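Local coordinates for halocarboxylic acid dehalogenase DehI (Pseudomonas putida, PDB 3BJX), which probably hydrolyses the carbon-halogen bond of 2-haloalkanoic acids, releasing halide and leaving a hydroxy acid, at residues L75-A80 with G249-A254; Q82-L87 with G128-L133. All coordinates share one frame; numbering follows the deposited sequence.

Contact 1. Residues L75-A80 with G249-A254; sequences LITRYA and GLPGSA
Tyr-79, in the first turn of helix 78-90, packs against Gly-249, Leu-250 and Pro-251 of the loop that follows helix 230-248. The motif is an N-capped helix start, with the Tyr-79 ring two residues after the cap. Two CH-pi contacts lie over one face of the ring. Leu-250 CA lies 4.3 Å from the centroid of the Tyr-79 ring, nearer its rim than its middle. Pro-251 CD lies near the root of the ring, 3.8 Å from Tyr-79 CG. The ring gets there because CG stands anti to the backbone N (chi1 -179°), which carries it out over the loop.

Plain apolar contacts fill in beside the ring. Leu-250 CD2 touches Tyr-79 CD2 at 3.8 Å and comes within 4.5 Å of Ala-80 CB. The Thr-77 and Pro-251 side chains lie alongside each other, pointing opposite ways, with Thr-77 CG2 4.1 Å from Pro-251 CG. Leu-157 and Arg-158 of helix 155-158 also pack here, against Tyr-79 and Pro-251 respectively.

The hydrogen bonds lie to the side of this apolar patch. Thr-77 is the N-cap: its OG1 accepts from Ala-80 N at 3.0 Å, with an N-H...O angle of 163°. The same OG1 donates a hydrogen bond to Ala-74 O. The hydroxyl of Tyr-79 donates one to Leu-246 O, at the end of helix 230-248. Losing the ring to an alanine here would probably uncover Leu-250 CA and Pro-251 CD and leave Leu-246 O without its hydroxyl mate. Gly-249 has no side chain to crowd that hydroxyl. Its own carbonyl meets the ring obliquely, with Gly-249 O 3.2 Å from Tyr-79 CE1. Gly-249 O is also 3.5 Å from Tyr-79 OH, too poorly angled for a hydrogen bond.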
loop_
_atom_site.group_PDB
_atom_site.type_symbol
_atom_site.label_atom_id
_atom_site.label_comp_id
_atom_site.label_asym_id
_atom_site.label_seq_id
_atom_site.Cartn_x
_atom_site.Cartn_y
_atom_site.Cartn_z
ATOM N N LEU A 75 -16.528 11.157 -13.105
ATOM C CA LEU A 75 -15.422 10.699 -13.913
ATOM C C LEU A 75 -15.661 10.889 -15.408
ATOM O O LEU A 75 -14.800 10.547 -16.222
ATOM C CB LEU A 75 -15.036 9.254 -13.562
ATOM C CG LEU A 75 -14.650 8.893 -12.123
ATOM C CD1 LEU A 75 -14.212 7.470 -12.127
ATOM C CD2 LEU A 75 -13.544 9.745 -11.553
ATOM N N ILE A 76 -16.814 11.428 -15.781
ATOM C CA ILE A 76 -17.025 11.814 -17.187
ATOM C C ILE A 76 -16.987 13.317 -17.417
ATOM O O ILE A 76 -17.304 13.786 -18.507
ATOM C CB ILE A 76 -18.334 11.290 -17.786
ATOM C CG1 ILE A 76 -19.395 11.163 -16.712
ATOM C CG2 ILE A 76 -18.096 9.986 -18.505
ATOM C CD1 ILE A 76 -20.641 11.966 -17.000
ATOM N N THR A 77 -16.609 14.061 -16.390
ATOM C CA THR A 77 -16.479 15.488 -16.499
ATOM C C THR A 77 -15.201 15.808 -17.262
ATOM O O THR A 77 -14.233 15.032 -17.217
ATOM C CB THR A 77 -16.482 16.180 -15.104
ATOM O OG1 THR A 77 -15.286 15.856 -14.391
ATOM C CG2 THR A 77 -17.694 15.754 -14.277
ATOM N N ARG A 78 -15.221 16.925 -17.995
ATOM C CA ARG A 78 -14.027 17.502 -18.567
ATOM C C ARG A 78 -12.934 17.654 -17.500
ATOM O O ARG A 78 -11.766 17.409 -17.781
ATOM C CB ARG A 78 -14.354 18.846 -19.228
ATOM C CG ARG A 78 -13.151 19.695 -19.690
ATOM C CD ARG A 78 -12.362 19.085 -20.857
ATOM N NE ARG A 78 -13.236 18.847 -22.004
ATOM C CZ ARG A 78 -13.053 17.904 -22.922
ATOM N NH1 ARG A 78 -12.026 17.085 -22.839
ATOM N NH2 ARG A 78 -13.933 17.770 -23.907
ATOM N N TYR A 79 -13.319 18.054 -16.287
ATOM C CA TYR A 79 -12.399 18.110 -15.155
ATOM C C TYR A 79 -11.633 16.800 -15.016
ATOM O O TYR A 79 -10.404 16.814 -15.044
ATOM C CB TYR A 79 -13.109 18.472 -13.832
ATOM C CG TYR A 79 -12.157 18.569 -12.636
ATOM C CD1 TYR A 79 -11.839 19.795 -12.067
ATOM C CD2 TYR A 79 -11.564 17.416 -12.085
ATOM C CE1 TYR A 79 -10.944 19.882 -10.954
ATOM C CE2 TYR A 79 -10.688 17.486 -10.988
ATOM C CZ TYR A 79 -10.383 18.720 -10.431
ATOM O OH TYR A 79 -9.520 18.780 -9.365
ATOM N N ALA A 80 -12.344 15.679 -14.897
ATOM C CA ALA A 80 -11.691 14.391 -14.725
ATOM C C ALA A 80 -10.761 14.038 -15.897
ATOM O O ALA A 80 -9.701 13.434 -15.691
ATOM C CB ALA A 80 -12.695 13.301 -14.486
ATOM N N GLY A 249 -10.612 18.318 -5.646
ATOM C CA GLY A 249 -11.121 19.408 -6.476
ATOM C C GLY A 249 -12.190 18.946 -7.441
ATOM O O GLY A 249 -12.692 19.727 -8.247
ATOM N N LEU A 250 -12.565 17.677 -7.368
ATOM C CA LEU A 250 -13.595 17.177 -8.272
ATOM C C LEU A 250 -14.890 17.977 -8.075
ATOM O O LEU A 250 -15.187 18.414 -6.951
ATOM C CB LEU A 250 -13.851 15.690 -8.046
ATOM C CG LEU A 250 -13.083 14.681 -8.896
ATOM C CD1 LEU A 250 -13.274 13.280 -8.351
ATOM C CD2 LEU A 250 -13.557 14.724 -10.355
ATOM N N PRO A 251 -15.641 18.214 -9.174
ATOM C CA PRO A 251 -17.007 18.704 -9.001
ATOM C C PRO A 251 -17.919 17.534 -8.612
ATOM O O PRO A 251 -17.673 16.380 -9.024
ATOM C CB PRO A 251 -17.367 19.222 -10.405
ATOM C CG PRO A 251 -16.539 18.422 -11.331
ATOM C CD PRO A 251 -15.277 18.065 -10.600
ATOM N N GLY A 252 -18.953 17.816 -7.828
ATOM C CA GLY A 252 -19.861 16.775 -7.375
ATOM C C GLY A 252 -19.219 15.877 -6.341
ATOM O O GLY A 252 -18.368 16.312 -5.571
ATOM N N SER A 253 -19.633 14.615 -6.332
ATOM C CA SER A 253 -19.156 13.631 -5.371
ATOM C C SER A 253 -18.660 12.391 -6.099
ATOM O O SER A 253 -19.075 12.096 -7.229
ATOM C CB SER A 253 -20.280 13.241 -4.406
ATOM O OG SER A 253 -20.750 14.386 -3.718
ATOM N N ALA A 254 -17.768 11.674 -5.431
ATOM C CA ALA A 254 -17.234 10.432 -5.927
ATOM C C ALA A 254 -16.954 9.578 -4.708
ATOM O O ALA A 254 -16.968 10.076 -3.568
ATOM C CB ALA A 254 -15.971 10.683 -6.715
#

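Contact 2. Residues Q82-L87 with G128-L133; sequences QAADEL and GNPKYL
This is a helix-helix crossing in the all-helical DehI fold, where Ala-84 and Leu-87 of helix 78-90 meet Pro-130, Lys-131 and Leu-133 of helix 112-143. The axes of the two short segments approach to 8.3 Å, with 115° between their directions. Pro-130 and Ala-84 sit at the tightest point. Pro-130 CB lies 3.4 Å from Ala-84 O, and the two CB atoms are 4.1 Å apart. The short side chain of Ala-84 is consistent with this close approach, Ala-84 CA to Pro-130 CA 5.0 Å. Helix 112-143 is kinked here, because the proline N cannot donate to the turn before.

One turn along helix 78-90, Leu-87 meets the same Pro-130 CB, with its own CB at 4.1 Å. Its CD1 comes near Pro-130 O and, 4.3 Å away, Leu-133 CD2. Leu-246 of helix 230-248 and Leu-134 also pack on Leu-87.

Lys-131 contributes both apolar and charged contacts. Its CG touches the methyl of Ala-84, CG to CB 3.6 Å. Farther out, the chain bends at chi3 (87°) and takes NZ to a salt bridge with Glu-81, and to hydrogen bonds with Tyr-127 OH and Leu-45 O. The crossing itself is apolar. At its margin the ammonium group of Lys-131, a buried residue, has three polar partners, which probably help it to keep its charge.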
loop_
_atom_site.group_PDB
_atom_site.type_symbol
_atom_site.label_atom_id
_atom_site.label_comp_id
_atom_site.label_asym_id
_atom_site.label_seq_id
_atom_site.Cartn_x
_atom_site.Cartn_y
_atom_site.Cartn_z
ATOM N N GLN A 82 -9.181 16.262 -17.951
ATOM C CA GLN A 82 -8.050 17.168 -17.815
ATOM C C GLN A 82 -7.101 16.719 -16.694
ATOM O O GLN A 82 -5.882 16.797 -16.842
ATOM C CB GLN A 82 -8.546 18.612 -17.580
ATOM C CG GLN A 82 -7.683 19.690 -18.229
ATOM C CD GLN A 82 -7.537 19.493 -19.744
ATOM O OE1 GLN A 82 -8.470 19.034 -20.419
ATOM N NE2 GLN A 82 -6.361 19.825 -20.279
ATOM N N ALA A 83 -7.684 16.271 -15.585
ATOM C CA ALA A 83 -6.981 15.685 -14.448
ATOM C C ALA A 83 -6.175 14.453 -14.854
ATOM O O ALA A 83 -5.000 14.331 -14.492
ATOM C CB ALA A 83 -7.957 15.353 -13.345
ATOM N N ALA A 84 -6.774 13.552 -15.619
ATOM C CA ALA A 84 -6.052 12.381 -16.145
ATOM C C ALA A 84 -5.014 12.780 -17.185
ATOM O O ALA A 84 -3.966 12.170 -17.251
ATOM C CB ALA A 84 -7.033 11.357 -16.750
ATOM N N ASP A 85 -5.321 13.796 -18.003
ATOM C CA ASP A 85 -4.372 14.371 -18.946
ATOM C C ASP A 85 -3.100 14.863 -18.252
ATOM O O ASP A 85 -1.997 14.561 -18.723
ATOM C CB ASP A 85 -4.997 15.515 -19.773
ATOM C CG ASP A 85 -5.986 15.025 -20.850
ATOM O OD1 ASP A 85 -6.059 13.816 -21.133
ATOM O OD2 ASP A 85 -6.694 15.870 -21.429
ATOM N N GLU A 86 -3.261 15.617 -17.150
ATOM C CA GLU A 86 -2.128 16.152 -16.367
ATOM C C GLU A 86 -1.251 15.031 -15.805
ATOM O O GLU A 86 -0.012 15.034 -16.011
ATOM C CB GLU A 86 -2.604 17.060 -15.215
ATOM C CG GLU A 86 -1.513 17.348 -14.175
ATOM C CD GLU A 86 -1.859 18.429 -13.154
ATOM O OE1 GLU A 86 -3.017 18.867 -13.086
ATOM O OE2 GLU A 86 -0.941 18.835 -12.386
ATOM N N LEU A 87 -1.891 14.095 -15.087
ATOM C CA LEU A 87 -1.213 12.910 -14.529
ATOM C C LEU A 87 -0.468 12.137 -15.596
ATOM O O LEU A 87 0.666 11.754 -15.380
ATOM C CB LEU A 87 -2.177 11.973 -13.788
ATOM C CG LEU A 87 -2.868 12.500 -12.524
ATOM C CD1 LEU A 87 -4.061 11.645 -12.168
ATOM C CD2 LEU A 87 -1.895 12.624 -11.320
ATOM N N GLY A 128 -6.088 5.003 -20.253
ATOM C CA GLY A 128 -6.932 4.668 -19.124
ATOM C C GLY A 128 -6.249 4.640 -17.773
ATOM O O GLY A 128 -6.909 4.777 -16.754
ATOM N N ASN A 129 -4.931 4.454 -17.771
ATOM C CA ASN A 129 -4.163 4.194 -16.552
ATOM C C ASN A 129 -4.297 5.341 -15.560
ATOM O O ASN A 129 -4.706 5.103 -14.426
ATOM C CB ASN A 129 -2.687 3.825 -16.862
ATOM C CG ASN A 129 -2.452 2.314 -16.953
ATOM O OD1 ASN A 129 -3.334 1.516 -16.625
ATOM N ND2 ASN A 129 -1.256 1.915 -17.387
ATOM N N PRO A 130 -4.010 6.594 -16.001
ATOM C CA PRO A 130 -4.257 7.792 -15.169
ATOM C C PRO A 130 -5.737 7.969 -14.772
ATOM O O PRO A 130 -6.036 8.434 -13.647
ATOM C CB PRO A 130 -3.800 8.960 -16.061
ATOM C CG PRO A 130 -3.733 8.412 -17.465
ATOM C CD PRO A 130 -3.422 6.943 -17.312
ATOM N N LYS A 131 -6.658 7.593 -15.660
ATOM C CA LYS A 131 -8.103 7.694 -15.306
ATOM C C LYS A 131 -8.432 6.785 -14.125
ATOM O O LYS A 131 -9.070 7.218 -13.153
ATOM C CB LYS A 131 -9.013 7.401 -16.498
ATOM C CG LYS A 131 -8.723 8.290 -17.683
ATOM C CD LYS A 131 -9.757 8.190 -18.757
ATOM C CE LYS A 131 -10.904 9.144 -18.492
ATOM N NZ LYS A 131 -11.874 9.140 -19.649
ATOM N N TYR A 132 -7.950 5.544 -14.190
ATOM C CA TYR A 132 -8.098 4.606 -13.090
ATOM C C TYR A 132 -7.416 5.040 -11.809
ATOM O O TYR A 132 -7.898 4.746 -10.733
ATOM C CB TYR A 132 -7.604 3.212 -13.478
ATOM C CG TYR A 132 -8.623 2.422 -14.220
ATOM C CD1 TYR A 132 -9.836 2.076 -13.617
ATOM C CD2 TYR A 132 -8.384 2.004 -15.543
ATOM C CE1 TYR A 132 -10.798 1.339 -14.323
ATOM C CE2 TYR A 132 -9.318 1.262 -16.233
ATOM C CZ TYR A 132 -10.529 0.943 -15.629
ATOM O OH TYR A 132 -11.439 0.193 -16.322
ATOM N N LEU A 133 -6.278 5.703 -11.917
ATOM C CA LEU A 133 -5.624 6.286 -10.739
ATOM C C LEU A 133 -6.528 7.289 -9.999
ATOM O O LEU A 133 -6.441 7.402 -8.785
ATOM C CB LEU A 133 -4.279 6.937 -11.119
ATOM C CG LEU A 133 -3.403 7.560 -10.028
ATOM C CD1 LEU A 133 -3.103 6.568 -8.860
ATOM C CD2 LEU A 133 -2.096 8.145 -10.624
#

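Overall arrangement
The two contacts share helix 78-90. Contact 1 uses its capped start, and contact 2 uses the turns directly after it. Their centres are 12 Å apart, on the same side of the chain's centre, with contact 2 nearer that centre. Contact 2 joins the helix to helix 112-143, with the two segments 41 residues apart at their closest ends. Contact 1 joins it to the loop after helix 230-248, much later in the chain, so contact 2 is nested inside the loop that contact 1 closes. Helix 230-248 also packs on Leu-87 and Leu-133 of contact 2. One helix therefore ties early and late parts of the all-helical chain together.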